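Local atomic coordinates of DUF6844 domain-containing protein (Francisella tularensis subsp. tularensis, PDB entry 4QVR), a protein that is of unknown function; it carries a DUF6844 domain and a probable signal sequence, which would be consistent with export from the cytoplasm. Residues Ala149-Ile154 / Thr403-Thr408; Lys305-Ser308 / Gly314-Gly317; Tyr351-Ala356 / Val427-Tyr432; Thr374-Thr379 / Ser410-Thr415. One frame throughout, in Å; residues are numbered along the deposited sequence.

In the fold
Interactions 1 and 2 are buried, interaction 3 is partly buried and interaction 4 lies at the surface. Helix 402-415 serves both interaction 1, where it packs on helix 134-159, and interaction 4, where it faces helix 374-385. The two touch through a hydrogen bond between Gln150 and Tyr413. Interactions 2 and 3 are neighbours at the four-stranded antiparallel sheet, with centres about 12 Å apart; the carbonyl O of Lys307 accepts a weak hydrogen bond from Lys428 NZ. The chemistry varies with place. Interaction 1 is aliphatic. Interaction 2 is a buried salt bridge. Interaction 3 stacks an arginine on a tyrosine at the sheet margin, and interaction 4 brings a carboxylate near a phenol beside a lysine.

Interaction 1 (Ala149-Ile154 / Thr403-Thr408); sequences AQAEYI and TDIEKT
Ala151 and Ile154 meet Ile405 where two helices pack and cross aslant. The short axes of 149-154 and 403-408 approach to 8.4 Å, with their directions 129° apart. Small Ala151 sits at the near point: its CA lies 5.3 Å from CA of Glu406. Its methyl CB rests on Ile405 CG2 at 3.8 Å, and also reaches the base of the Glu406 side chain, CB to CB at 3.9 Å. Ile405 works with both branches. Its chi1 of -64° sets CG1 beside the backbone N and CG2 anti to it. CG2 covers the alanine, while the CG1 branch carries CD1 to Ile154. There CD1 meets Ile154 CG2 at 3.7 Å, and the two isoleucine side chains pass each other at a slant.

In Glu406, CG stands anti to the backbone N (chi1 -168°) and the chain runs on extended. Of this side chain, CB is therefore what meets Ala151. It also packs on Ile147 and Lys148 of helix 134-159. Leu241 and Phe245 of helix 224-246 also touch Ile154, so a third helix adjoins the contact. Ile405 CD1 also lies against the backbone, 3.8 Å from the carbonyl O of Ala151.

Interaction 2 (Lys305-Ser308 / Gly314-Gly317); sequences KDKS and GDYG
Lys307 and Asp315 carry this contact, each burying nearly the same small area. Lys307 lies in the loop before the short helix 309-312 and Asp315 in the loop after it. Their CA atoms are 11.6 Å apart, and the two side chains come from opposite directions to span the gap. The reach is mostly the lysine's. Its CG is anti to the backbone N (chi1 -150°), and the chain stays extended until it bends at chi4 (-73°), which turns the ammonium out of the line of the chain. NZ then meets Asp315 OD2 at 3.0 Å. This is a salt bridge, though its hydrogen-bond geometry is weak.

Both charged groups have further partners. Lys307 NZ also donates to the carbonyl O of Asp311, in helix 309-312. The other carboxylate oxygen of Asp315, OD1, is hydrogen-bonded to Ser81 OG, and that is the stronger polar partner of the aspartate. The lysine side chain also touches Asp80 and Ser81. Ser308 follows Lys307 and N-caps helix 309-312, so the loop passes from the bridging lysine straight into the helix start.

Both residues are buried. Pairing the opposite charges probably offsets much of the cost of placing them there, while Ser81 and the Asp311 carbonyl share in satisfying the polar atoms.

Interaction 3 (Tyr351-Ala356 / Val427-Tyr432); sequences YGYKQA and VKRWRY
Helix 351-356 passes over strand 427-432 with the short axes 9.8 Å apart at closest and at 123° to each other, and Tyr353 and Arg429 have the nearest CA atoms, 7.3 Å apart. Tyr353 does most of the work. It accounts for over half of the buried surface, and its ring lies against the strand. Arg429 rises from the strand and lays its guanidinium over one face of that ring. The chain bends at chi2 and chi3, and this folds the flat group back onto the tyrosine. The planes are 24° apart and the centres 4.6 Å apart, a stacked cation-pi pair. The overlap is offset: NH1 lies nearest CD2 of Tyr353, at 3.8 Å. The start of the same arginine touches the ring too, with Arg429 CB 3.7 Å from Tyr353 CE1.

The carbonyl O of Trp430 comes within 3.4 Å of Tyr353 CE1, at a slant to the ring. The phenol end reaches one residue further along the strand, where OH of Tyr353 lies 3.9 Å from Arg431 CB. The rest of Arg431 extends away from the helix.

Strand 424-433 is an outer strand of the four-stranded antiparallel sheet. Val427 and Lys428 both face Val445 in a classic beta bulge. Tyr442 of the neighbouring strand 440-448 meets the Tyr353 ring edge-to-face, and Ala356 packs on Val444, so helix 349-370 covers both strands.

Interaction 4 (Thr374-Thr379 / Ser410-Thr415); sequences TQEALT and STYYKT
Glu376 and Tyr412 meet through their polar ends. Glu376 OE1 lies 3.3 Å from Tyr412 OH, at the edge of the ring and near its plane. The carboxylate and ring planes stand 89° apart, and the two side chains cross at about a right angle. Tyr412 CG is anti to the backbone N (chi1 170°), which sends the ring out from its helix toward 374-379. Glu376 answers with a chain extended beyond CG. The backbones stay well apart, with CA to CA at 9.8 Å.

Each polar end has a stronger partner close by. Lys416 NZ forms a salt bridge with Glu376 OE1 and a hydrogen bond with Tyr412 OH, so the lysine joins the two. The phenol is also hydrogen-bonded to the carbonyl O of Ala369, near the end of helix 349-370. This is a surface contact between two helices, made near the start of helix 374-385 and the end of helix 402-415.

Further out, Met372 packs on Tyr412, and Ser373 OG is hydrogen-bonded to Glu376 N.

Interaction 1 (Ala149-Ile154 / Thr403-Thr408)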
loop_
_atom_site.group_PDB
_atom_site.type_symbol
_atom_site.label_atom_id
_atom_site.label_comp_id
_atom_site.label_asym_id
_atom_site.label_seq_id
_atom_site.Cartn_x
_atom_site.Cartn_y
_atom_site.Cartn_z
ATOM N N ALA A 149 0.066 -1.307 6.512
ATOM C CA ALA A 149 -0.182 0.126 6.545
ATOM C C ALA A 149 -1.641 0.383 6.243
ATOM O O ALA A 149 -2.269 1.199 6.903
ATOM C CB ALA A 149 0.715 0.859 5.546
ATOM N N GLN A 150 -2.191 -0.315 5.252
ATOM C CA GLN A 150 -3.611 -0.116 4.921
ATOM C C GLN A 150 -4.521 -0.479 6.067
ATOM O O GLN A 150 -5.504 0.226 6.360
ATOM C CB GLN A 150 -4.016 -0.942 3.722
ATOM C CG GLN A 150 -3.436 -0.399 2.437
ATOM C CD GLN A 150 -3.717 -1.269 1.217
ATOM O OE1 GLN A 150 -4.143 -2.409 1.313
ATOM N NE2 GLN A 150 -3.424 -0.726 0.061
ATOM N N ALA A 151 -4.174 -1.544 6.752
ATOM C CA ALA A 151 -5.011 -2.044 7.833
ATOM C C ALA A 151 -4.964 -1.118 9.038
ATOM O O ALA A 151 -5.986 -0.910 9.717
ATOM C CB ALA A 151 -4.593 -3.470 8.194
ATOM N N GLU A 152 -3.797 -0.531 9.292
ATOM C CA GLU A 152 -3.643 0.408 10.407
ATOM C C GLU A 152 -4.395 1.710 10.173
ATOM O O GLU A 152 -4.957 2.284 11.114
ATOM C CB GLU A 152 -2.167 0.633 10.723
ATOM C CG GLU A 152 -1.567 -0.652 11.296
ATOM C CD GLU A 152 -0.119 -0.546 11.703
ATOM O OE1 GLU A 152 0.550 0.447 11.344
ATOM O OE2 GLU A 152 0.355 -1.491 12.378
ATOM N N TYR A 153 -4.416 2.163 8.926
ATOM C CA TYR A 153 -5.191 3.336 8.541
ATOM C C TYR A 153 -6.681 3.060 8.791
ATOM O O TYR A 153 -7.351 3.852 9.407
ATOM C CB TYR A 153 -4.956 3.720 7.075
ATOM C CG TYR A 153 -5.965 4.722 6.583
ATOM C CD1 TYR A 153 -5.894 6.055 6.955
ATOM C CD2 TYR A 153 -6.991 4.347 5.745
ATOM C CE1 TYR A 153 -6.846 6.984 6.525
ATOM C CE2 TYR A 153 -7.936 5.263 5.315
ATOM C CZ TYR A 153 -7.867 6.573 5.715
ATOM O OH TYR A 153 -8.826 7.471 5.274
ATOM N N ILE A 154 -7.188 1.917 8.342
ATOM C CA ILE A 154 -8.592 1.577 8.562
ATOM C C ILE A 154 -8.937 1.511 10.044
ATOM O O ILE A 154 -9.958 2.046 10.487
ATOM C CB ILE A 154 -8.956 0.265 7.842
ATOM C CG1 ILE A 154 -8.889 0.506 6.325
ATOM C CG2 ILE A 154 -10.363 -0.194 8.229
ATOM C CD1 ILE A 154 -8.976 -0.757 5.500
ATOM N N THR A 403 -4.824 -6.278 13.002
ATOM C CA THR A 403 -4.411 -7.626 12.653
ATOM C C THR A 403 -5.574 -8.423 12.064
ATOM O O THR A 403 -5.380 -9.264 11.183
ATOM C CB THR A 403 -3.808 -8.331 13.860
ATOM O OG1 THR A 403 -4.682 -8.183 14.978
ATOM C CG2 THR A 403 -2.487 -7.685 14.212
ATOM N N ASP A 404 -6.783 -8.146 12.542
ATOM C CA ASP A 404 -7.991 -8.771 11.994
ATOM C C ASP A 404 -8.296 -8.229 10.580
ATOM O O ASP A 404 -8.650 -8.985 9.673
ATOM C CB ASP A 404 -9.181 -8.511 12.920
ATOM C CG ASP A 404 -8.997 -9.145 14.305
ATOM O OD1 ASP A 404 -8.396 -10.245 14.399
ATOM O OD2 ASP A 404 -9.466 -8.548 15.298
ATOM N N ILE A 405 -8.122 -6.919 10.401
ATOM C CA ILE A 405 -8.397 -6.275 9.124
ATOM C C ILE A 405 -7.423 -6.737 8.070
ATOM O O ILE A 405 -7.781 -6.914 6.912
ATOM C CB ILE A 405 -8.272 -4.742 9.257
ATOM C CG1 ILE A 405 -9.345 -4.229 10.215
ATOM C CG2 ILE A 405 -8.353 -4.049 7.895
ATOM C CD1 ILE A 405 -9.177 -2.782 10.629
ATOM N N GLU A 406 -6.196 -6.946 8.506
ATOM C CA GLU A 406 -5.081 -7.323 7.661
ATOM C C GLU A 406 -5.283 -8.688 6.948
ATOM O O GLU A 406 -5.052 -8.814 5.727
ATOM C CB GLU A 406 -3.827 -7.282 8.553
ATOM C CG GLU A 406 -2.467 -7.361 7.898
ATOM C CD GLU A 406 -1.331 -7.081 8.892
ATOM O OE1 GLU A 406 -0.156 -7.321 8.551
ATOM O OE2 GLU A 406 -1.595 -6.609 10.019
ATOM N N LYS A 407 -5.739 -9.697 7.672
ATOM C CA LYS A 407 -5.957 -11.007 7.050
ATOM C C LYS A 407 -7.151 -10.934 6.093
ATOM O O LYS A 407 -7.090 -11.432 4.972
ATOM C CB LYS A 407 -6.171 -12.105 8.095
ATOM C CG LYS A 407 -6.056 -13.497 7.489
ATOM C CD LYS A 407 -6.112 -14.595 8.534
ATOM C CE LYS A 407 -5.904 -15.962 7.901
ATOM N NZ LYS A 407 -6.044 -17.076 8.884
ATOM N N THR A 408 -8.227 -10.296 6.537
ATOM C CA THR A 408 -9.406 -10.121 5.703
ATOM C C THR A 408 -9.056 -9.397 4.407
ATOM O O THR A 408 -9.533 -9.724 3.352
ATOM C CB THR A 408 -10.450 -9.271 6.433
ATOM O OG1 THR A 408 -10.665 -9.813 7.742
ATOM C CG2 THR A 408 -11.756 -9.250 5.678
#

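Interaction 2 (Lys305-Ser308 / Gly314-Gly317)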
loop_
_atom_site.group_PDB
_atom_site.type_symbol
_atom_site.label_atom_id
_atom_site.label_comp_id
_atom_site.label_asym_id
_atom_site.label_seq_id
_atom_site.Cartn_x
_atom_site.Cartn_y
_atom_site.Cartn_z
ATOM N N LYS A 305 16.221 10.950 -13.944
ATOM C CA LYS A 305 17.316 11.640 -14.620
ATOM C C LYS A 305 18.610 10.837 -14.806
ATOM O O LYS A 305 18.794 10.184 -15.846
ATOM C CB LYS A 305 17.599 12.961 -13.858
ATOM C CG LYS A 305 18.093 14.143 -14.686
ATOM C CD LYS A 305 19.465 13.958 -15.290
ATOM C CE LYS A 305 19.871 15.206 -16.065
ATOM N NZ LYS A 305 21.224 15.091 -16.672
ATOM N N ASP A 306 19.512 10.871 -13.831
ATOM C CA ASP A 306 20.628 9.942 -13.811
ATOM C C ASP A 306 20.496 9.101 -12.551
ATOM O O ASP A 306 21.471 8.880 -11.826
ATOM C CB ASP A 306 21.989 10.648 -13.925
ATOM C CG ASP A 306 22.250 11.181 -15.330
ATOM O OD1 ASP A 306 21.451 11.992 -15.832
ATOM O OD2 ASP A 306 23.269 10.793 -15.934
ATOM N N LYS A 307 19.271 8.629 -12.312
ATOM C CA LYS A 307 18.975 7.795 -11.158
ATOM C C LYS A 307 19.523 6.404 -11.523
ATOM O O LYS A 307 18.975 5.703 -12.370
ATOM C CB LYS A 307 17.463 7.814 -10.863
ATOM C CG LYS A 307 17.068 7.619 -9.388
ATOM C CD LYS A 307 15.636 8.110 -9.134
ATOM C CE LYS A 307 15.169 8.058 -7.673
ATOM N NZ LYS A 307 14.855 6.707 -7.067
ATOM N N SER A 308 20.658 6.060 -10.922
ATOM C CA SER A 308 21.317 4.790 -11.153
ATOM C C SER A 308 20.536 3.609 -10.556
ATOM O O SER A 308 19.598 3.795 -9.784
ATOM C CB SER A 308 22.690 4.806 -10.492
ATOM O OG SER A 308 22.529 4.753 -9.087
ATOM N N GLY A 314 15.439 0.601 -3.646
ATOM C CA GLY A 314 14.505 0.716 -2.527
ATOM C C GLY A 314 13.106 1.061 -2.894
ATOM O O GLY A 314 12.250 1.115 -2.027
ATOM N N ASP A 315 12.880 1.275 -4.189
ATOM C CA ASP A 315 11.595 1.617 -4.739
ATOM C C ASP A 315 10.690 0.402 -5.024
ATOM O O ASP A 315 10.941 -0.407 -5.932
ATOM C CB ASP A 315 11.783 2.380 -6.030
ATOM C CG ASP A 315 12.423 3.765 -5.819
ATOM O OD1 ASP A 315 12.209 4.387 -4.743
ATOM O OD2 ASP A 315 13.109 4.246 -6.770
ATOM N N TYR A 316 9.613 0.329 -4.251
ATOM C CA TYR A 316 8.600 -0.699 -4.356
ATOM C C TYR A 316 7.198 -0.049 -4.430
ATOM O O TYR A 316 6.995 1.108 -3.978
ATOM C CB TYR A 316 8.698 -1.608 -3.135
ATOM C CG TYR A 316 9.859 -2.552 -3.207
ATOM C CD1 TYR A 316 11.130 -2.148 -2.850
ATOM C CD2 TYR A 316 9.693 -3.852 -3.662
ATOM C CE1 TYR A 316 12.207 -3.019 -2.937
ATOM C CE2 TYR A 316 10.771 -4.723 -3.753
ATOM C CZ TYR A 316 12.023 -4.286 -3.398
ATOM O OH TYR A 316 13.107 -5.129 -3.493
ATOM N N GLY A 317 6.245 -0.776 -5.002
ATOM C CA GLY A 317 4.879 -0.301 -5.074
ATOM C C GLY A 317 4.586 0.632 -6.208
ATOM O O GLY A 317 5.278 0.619 -7.230
#

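Interaction 3 (Tyr351-Ala356 / Val427-Tyr432)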
loop_
_atom_site.group_PDB
_atom_site.type_symbol
_atom_site.label_atom_id
_atom_site.label_comp_id
_atom_site.label_asym_id
_atom_site.label_seq_id
_atom_site.Cartn_x
_atom_site.Cartn_y
_atom_site.Cartn_z
ATOM N N TYR A 351 15.544 -11.504 -19.827
ATOM C CA TYR A 351 14.702 -12.173 -18.842
ATOM C C TYR A 351 14.426 -11.406 -17.545
ATOM O O TYR A 351 13.333 -11.511 -16.984
ATOM C CB TYR A 351 15.298 -13.541 -18.507
ATOM C CG TYR A 351 14.379 -14.373 -17.658
ATOM C CD1 TYR A 351 13.154 -14.806 -18.162
ATOM C CD2 TYR A 351 14.727 -14.739 -16.360
ATOM C CE1 TYR A 351 12.292 -15.566 -17.394
ATOM C CE2 TYR A 351 13.873 -15.507 -15.583
ATOM C CZ TYR A 351 12.656 -15.919 -16.106
ATOM O OH TYR A 351 11.797 -16.685 -15.347
ATOM N N GLY A 352 15.415 -10.672 -17.057
ATOM C CA GLY A 352 15.260 -9.918 -15.835
ATOM C C GLY A 352 14.231 -8.811 -15.976
ATOM O O GLY A 352 13.377 -8.611 -15.099
ATOM N N TYR A 353 14.311 -8.086 -17.082
ATOM C CA TYR A 353 13.364 -7.018 -17.331
ATOM C C TYR A 353 11.954 -7.576 -17.474
ATOM O O TYR A 353 11.006 -6.973 -16.981
ATOM C CB TYR A 353 13.764 -6.189 -18.551
ATOM C CG TYR A 353 15.113 -5.522 -18.372
ATOM C CD1 TYR A 353 15.289 -4.547 -17.411
ATOM C CD2 TYR A 353 16.201 -5.854 -19.175
ATOM C CE1 TYR A 353 16.504 -3.933 -17.232
ATOM C CE2 TYR A 353 17.426 -5.235 -19.000
ATOM C CZ TYR A 353 17.562 -4.275 -18.022
ATOM O OH TYR A 353 18.757 -3.645 -17.817
ATOM N N LYS A 354 11.813 -8.731 -18.121
ATOM C CA LYS A 354 10.501 -9.343 -18.285
ATOM C C LYS A 354 9.897 -9.647 -16.912
ATOM O O LYS A 354 8.764 -9.278 -16.658
ATOM C CB LYS A 354 10.578 -10.638 -19.092
ATOM C CG LYS A 354 9.211 -11.230 -19.419
ATOM C CD LYS A 354 9.270 -12.742 -19.647
ATOM C CE LYS A 354 10.221 -13.167 -20.758
ATOM N NZ LYS A 354 9.809 -12.672 -22.099
ATOM N N GLN A 355 10.648 -10.320 -16.036
ATOM C CA GLN A 355 10.140 -10.660 -14.696
ATOM C C GLN A 355 9.967 -9.472 -13.787
ATOM O O GLN A 355 9.166 -9.528 -12.849
ATOM C CB GLN A 355 10.952 -11.764 -14.017
ATOM C CG GLN A 355 10.577 -13.130 -14.583
ATOM C CD GLN A 355 11.037 -14.288 -13.729
ATOM O OE1 GLN A 355 10.306 -15.269 -13.556
ATOM N NE2 GLN A 355 12.241 -14.182 -13.177
ATOM N N ALA A 356 10.707 -8.402 -14.061
ATOM C CA ALA A 356 10.558 -7.170 -13.316
ATOM C C ALA A 356 9.206 -6.550 -13.677
ATOM O O ALA A 356 8.572 -5.915 -12.846
ATOM C CB ALA A 356 11.701 -6.208 -13.615
ATOM N N VAL A 427 9.071 3.090 -18.697
ATOM C CA VAL A 427 9.737 4.382 -18.789
ATOM C C VAL A 427 11.127 4.371 -18.217
ATOM O O VAL A 427 11.827 5.373 -18.277
ATOM C CB VAL A 427 8.932 5.527 -18.155
ATOM C CG1 VAL A 427 7.611 5.709 -18.900
ATOM C CG2 VAL A 427 8.725 5.293 -16.678
ATOM N N LYS A 428 11.553 3.236 -17.687
ATOM C CA LYS A 428 12.882 3.148 -17.108
ATOM C C LYS A 428 13.260 1.695 -16.938
ATOM O O LYS A 428 12.420 0.855 -16.645
ATOM C CB LYS A 428 12.888 3.854 -15.742
ATOM C CG LYS A 428 14.207 3.881 -14.982
ATOM C CD LYS A 428 15.258 4.743 -15.640
ATOM C CE LYS A 428 16.501 4.813 -14.759
ATOM N NZ LYS A 428 17.613 5.536 -15.434
ATOM N N ARG A 429 14.530 1.408 -17.158
ATOM C CA ARG A 429 15.081 0.073 -16.990
ATOM C C ARG A 429 16.429 0.328 -16.335
ATOM O O ARG A 429 17.057 1.348 -16.605
ATOM C CB ARG A 429 15.222 -0.627 -18.336
ATOM C CG ARG A 429 13.877 -0.899 -19.008
ATOM C CD ARG A 429 13.962 -0.872 -20.521
ATOM N NE ARG A 429 14.614 -2.031 -21.112
ATOM C CZ ARG A 429 13.973 -3.068 -21.647
ATOM N NH1 ARG A 429 14.669 -4.071 -22.176
ATOM N NH2 ARG A 429 12.638 -3.110 -21.664
ATOM N N TRP A 430 16.823 -0.538 -15.415
ATOM C CA TRP A 430 18.096 -0.399 -14.732
ATOM C C TRP A 430 18.614 -1.768 -14.317
ATOM O O TRP A 430 17.887 -2.750 -14.311
ATOM C CB TRP A 430 17.968 0.517 -13.520
ATOM C CG TRP A 430 16.931 0.065 -12.523
ATOM C CD1 TRP A 430 15.606 0.403 -12.516
ATOM C CD2 TRP A 430 17.134 -0.786 -11.380
ATOM N NE1 TRP A 430 14.962 -0.184 -11.450
ATOM C CE2 TRP A 430 15.880 -0.917 -10.731
ATOM C CE3 TRP A 430 18.242 -1.432 -10.838
ATOM C CZ2 TRP A 430 15.717 -1.673 -9.578
ATOM C CZ3 TRP A 430 18.075 -2.197 -9.696
ATOM C CH2 TRP A 430 16.817 -2.302 -9.070
ATOM N N ARG A 431 19.870 -1.792 -13.925
ATOM C CA ARG A 431 20.565 -3.001 -13.598
ATOM C C ARG A 431 21.536 -2.693 -12.484
ATOM O O ARG A 431 22.233 -1.676 -12.497
ATOM C CB ARG A 431 21.311 -3.440 -14.854
ATOM C CG ARG A 431 22.161 -4.688 -14.748
ATOM C CD ARG A 431 22.853 -4.945 -16.071
ATOM N NE ARG A 431 23.860 -6.003 -15.983
ATOM C CZ ARG A 431 25.053 -5.833 -15.426
ATOM N NH1 ARG A 431 25.920 -6.836 -15.388
ATOM N NH2 ARG A 431 25.378 -4.661 -14.881
ATOM N N TYR A 432 21.582 -3.566 -11.509
ATOM C CA TYR A 432 22.454 -3.350 -10.405
ATOM C C TYR A 432 23.071 -4.663 -9.964
ATOM O O TYR A 432 22.368 -5.596 -9.595
ATOM C CB TYR A 432 21.683 -2.685 -9.269
ATOM C CG TYR A 432 22.533 -2.449 -8.037
ATOM C CD1 TYR A 432 23.630 -1.606 -8.089
ATOM C CD2 TYR A 432 22.233 -3.069 -6.828
ATOM C CE1 TYR A 432 24.417 -1.389 -6.980
ATOM C CE2 TYR A 432 23.015 -2.861 -5.702
ATOM C CZ TYR A 432 24.105 -2.011 -5.784
ATOM O OH TYR A 432 24.889 -1.775 -4.677
#

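Interaction 4 (Thr374-Thr379 / Ser410-Thr415)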
loop_
_atom_site.group_PDB
_atom_site.type_symbol
_atom_site.label_atom_id
_atom_site.label_comp_id
_atom_site.label_asym_id
_atom_site.label_seq_id
_atom_site.Cartn_x
_atom_site.Cartn_y
_atom_site.Cartn_z
ATOM N N THR A 374 -18.519 0.484 -3.249
ATOM C CA THR A 374 -19.114 0.733 -1.941
ATOM C C THR A 374 -19.728 -0.548 -1.370
ATOM O O THR A 374 -19.701 -0.774 -0.153
ATOM C CB THR A 374 -20.185 1.814 -2.049
ATOM O OG1 THR A 374 -21.037 1.497 -3.150
ATOM C CG2 THR A 374 -19.540 3.164 -2.305
ATOM N N GLN A 375 -20.262 -1.393 -2.245
ATOM C CA GLN A 375 -20.869 -2.632 -1.805
ATOM C C GLN A 375 -19.773 -3.609 -1.357
ATOM O O GLN A 375 -19.940 -4.319 -0.371
ATOM C CB GLN A 375 -21.737 -3.243 -2.915
ATOM C CG GLN A 375 -22.903 -4.077 -2.387
ATOM C CD GLN A 375 -22.465 -5.262 -1.545
ATOM O OE1 GLN A 375 -21.695 -6.111 -2.003
ATOM N NE2 GLN A 375 -22.973 -5.340 -0.315
ATOM N N GLU A 376 -18.652 -3.645 -2.073
ATOM C CA GLU A 376 -17.533 -4.537 -1.693
ATOM C C GLU A 376 -16.940 -4.139 -0.348
ATOM O O GLU A 376 -16.488 -4.990 0.407
ATOM C CB GLU A 376 -16.448 -4.589 -2.775
ATOM C CG GLU A 376 -16.848 -5.424 -3.990
ATOM C CD GLU A 376 -15.751 -5.549 -5.044
ATOM O OE1 GLU A 376 -14.988 -4.580 -5.253
ATOM O OE2 GLU A 376 -15.672 -6.624 -5.686
ATOM N N ALA A 377 -16.947 -2.839 -0.064
ATOM C CA ALA A 377 -16.487 -2.323 1.209
ATOM C C ALA A 377 -17.430 -2.781 2.332
ATOM O O ALA A 377 -16.975 -3.138 3.424
ATOM C CB ALA A 377 -16.404 -0.805 1.167
ATOM N N LEU A 378 -18.739 -2.774 2.056
ATOM C CA LEU A 378 -19.753 -3.201 3.043
ATOM C C LEU A 378 -19.648 -4.691 3.388
ATOM O O LEU A 378 -19.661 -5.072 4.557
ATOM C CB LEU A 378 -21.155 -2.867 2.538
ATOM C CG LEU A 378 -22.346 -3.437 3.316
ATOM C CD1 LEU A 378 -22.348 -2.952 4.755
ATOM C CD2 LEU A 378 -23.649 -3.079 2.613
ATOM N N THR A 379 -19.499 -5.524 2.368
ATOM C CA THR A 379 -19.385 -6.957 2.560
ATOM C C THR A 379 -18.185 -7.296 3.427
ATOM O O THR A 379 -18.264 -8.160 4.291
ATOM C CB THR A 379 -19.282 -7.665 1.204
ATOM O OG1 THR A 379 -20.340 -7.194 0.363
ATOM C CG2 THR A 379 -19.385 -9.184 1.364
ATOM N N SER A 410 -5.928 -9.173 3.118
ATOM C CA SER A 410 -5.028 -10.069 2.413
ATOM C C SER A 410 -5.831 -11.145 1.650
ATOM O O SER A 410 -5.477 -11.541 0.532
ATOM C CB SER A 410 -4.095 -10.749 3.406
ATOM O OG SER A 410 -3.316 -11.718 2.742
ATOM N N THR A 411 -6.915 -11.598 2.259
ATOM C CA THR A 411 -7.758 -12.610 1.644
ATOM C C THR A 411 -8.379 -12.023 0.381
ATOM O O THR A 411 -8.310 -12.629 -0.690
ATOM C CB THR A 411 -8.861 -13.087 2.622
ATOM O OG1 THR A 411 -8.250 -13.716 3.758
ATOM C CG2 THR A 411 -9.806 -14.072 1.962
ATOM N N TYR A 412 -8.954 -10.826 0.523
ATOM C CA TYR A 412 -9.613 -10.122 -0.576
ATOM C C TYR A 412 -8.694 -9.885 -1.755
ATOM O O TYR A 412 -9.131 -10.006 -2.889
ATOM C CB TYR A 412 -10.176 -8.792 -0.088
ATOM C CG TYR A 412 -10.663 -7.859 -1.176
ATOM C CD1 TYR A 412 -11.930 -8.011 -1.747
ATOM C CD2 TYR A 412 -9.865 -6.799 -1.614
ATOM C CE1 TYR A 412 -12.380 -7.145 -2.739
ATOM C CE2 TYR A 412 -10.300 -5.925 -2.596
ATOM C CZ TYR A 412 -11.555 -6.094 -3.156
ATOM O OH TYR A 412 -11.986 -5.224 -4.145
ATOM N N TYR A 413 -7.434 -9.546 -1.515
ATOM C CA TYR A 413 -6.542 -9.325 -2.637
ATOM C C TYR A 413 -6.232 -10.637 -3.355
ATOM O O TYR A 413 -6.235 -10.684 -4.583
ATOM C CB TYR A 413 -5.244 -8.604 -2.242
ATOM C CG TYR A 413 -5.414 -7.147 -1.846
ATOM C CD1 TYR A 413 -6.023 -6.238 -2.702
ATOM C CD2 TYR A 413 -4.891 -6.665 -0.645
ATOM C CE1 TYR A 413 -6.166 -4.900 -2.339
ATOM C CE2 TYR A 413 -5.012 -5.330 -0.283
ATOM C CZ TYR A 413 -5.654 -4.451 -1.132
ATOM O OH TYR A 413 -5.790 -3.128 -0.773
ATOM N N LYS A 414 -5.991 -11.708 -2.601
ATOM C CA LYS A 414 -5.683 -13.004 -3.218
ATOM C C LYS A 414 -6.846 -13.537 -4.041
ATOM O O LYS A 414 -6.620 -14.107 -5.087
ATOM C CB LYS A 414 -5.233 -14.043 -2.176
ATOM C CG LYS A 414 -3.875 -13.724 -1.540
ATOM C CD LYS A 414 -3.439 -14.739 -0.484
ATOM C CE LYS A 414 -3.150 -16.108 -1.081
ATOM N NZ LYS A 414 -2.745 -17.103 -0.052
ATOM N N THR A 415 -8.084 -13.322 -3.594
ATOM C CA THR A 415 -9.259 -13.825 -4.327
ATOM C C THR A 415 -9.821 -12.913 -5.424
ATOM O O THR A 415 -10.409 -13.417 -6.366
ATOM C CB THR A 415 -10.441 -14.204 -3.387
ATOM O OG1 THR A 415 -10.949 -13.041 -2.728
ATOM C CG2 THR A 415 -10.014 -15.240 -2.354
#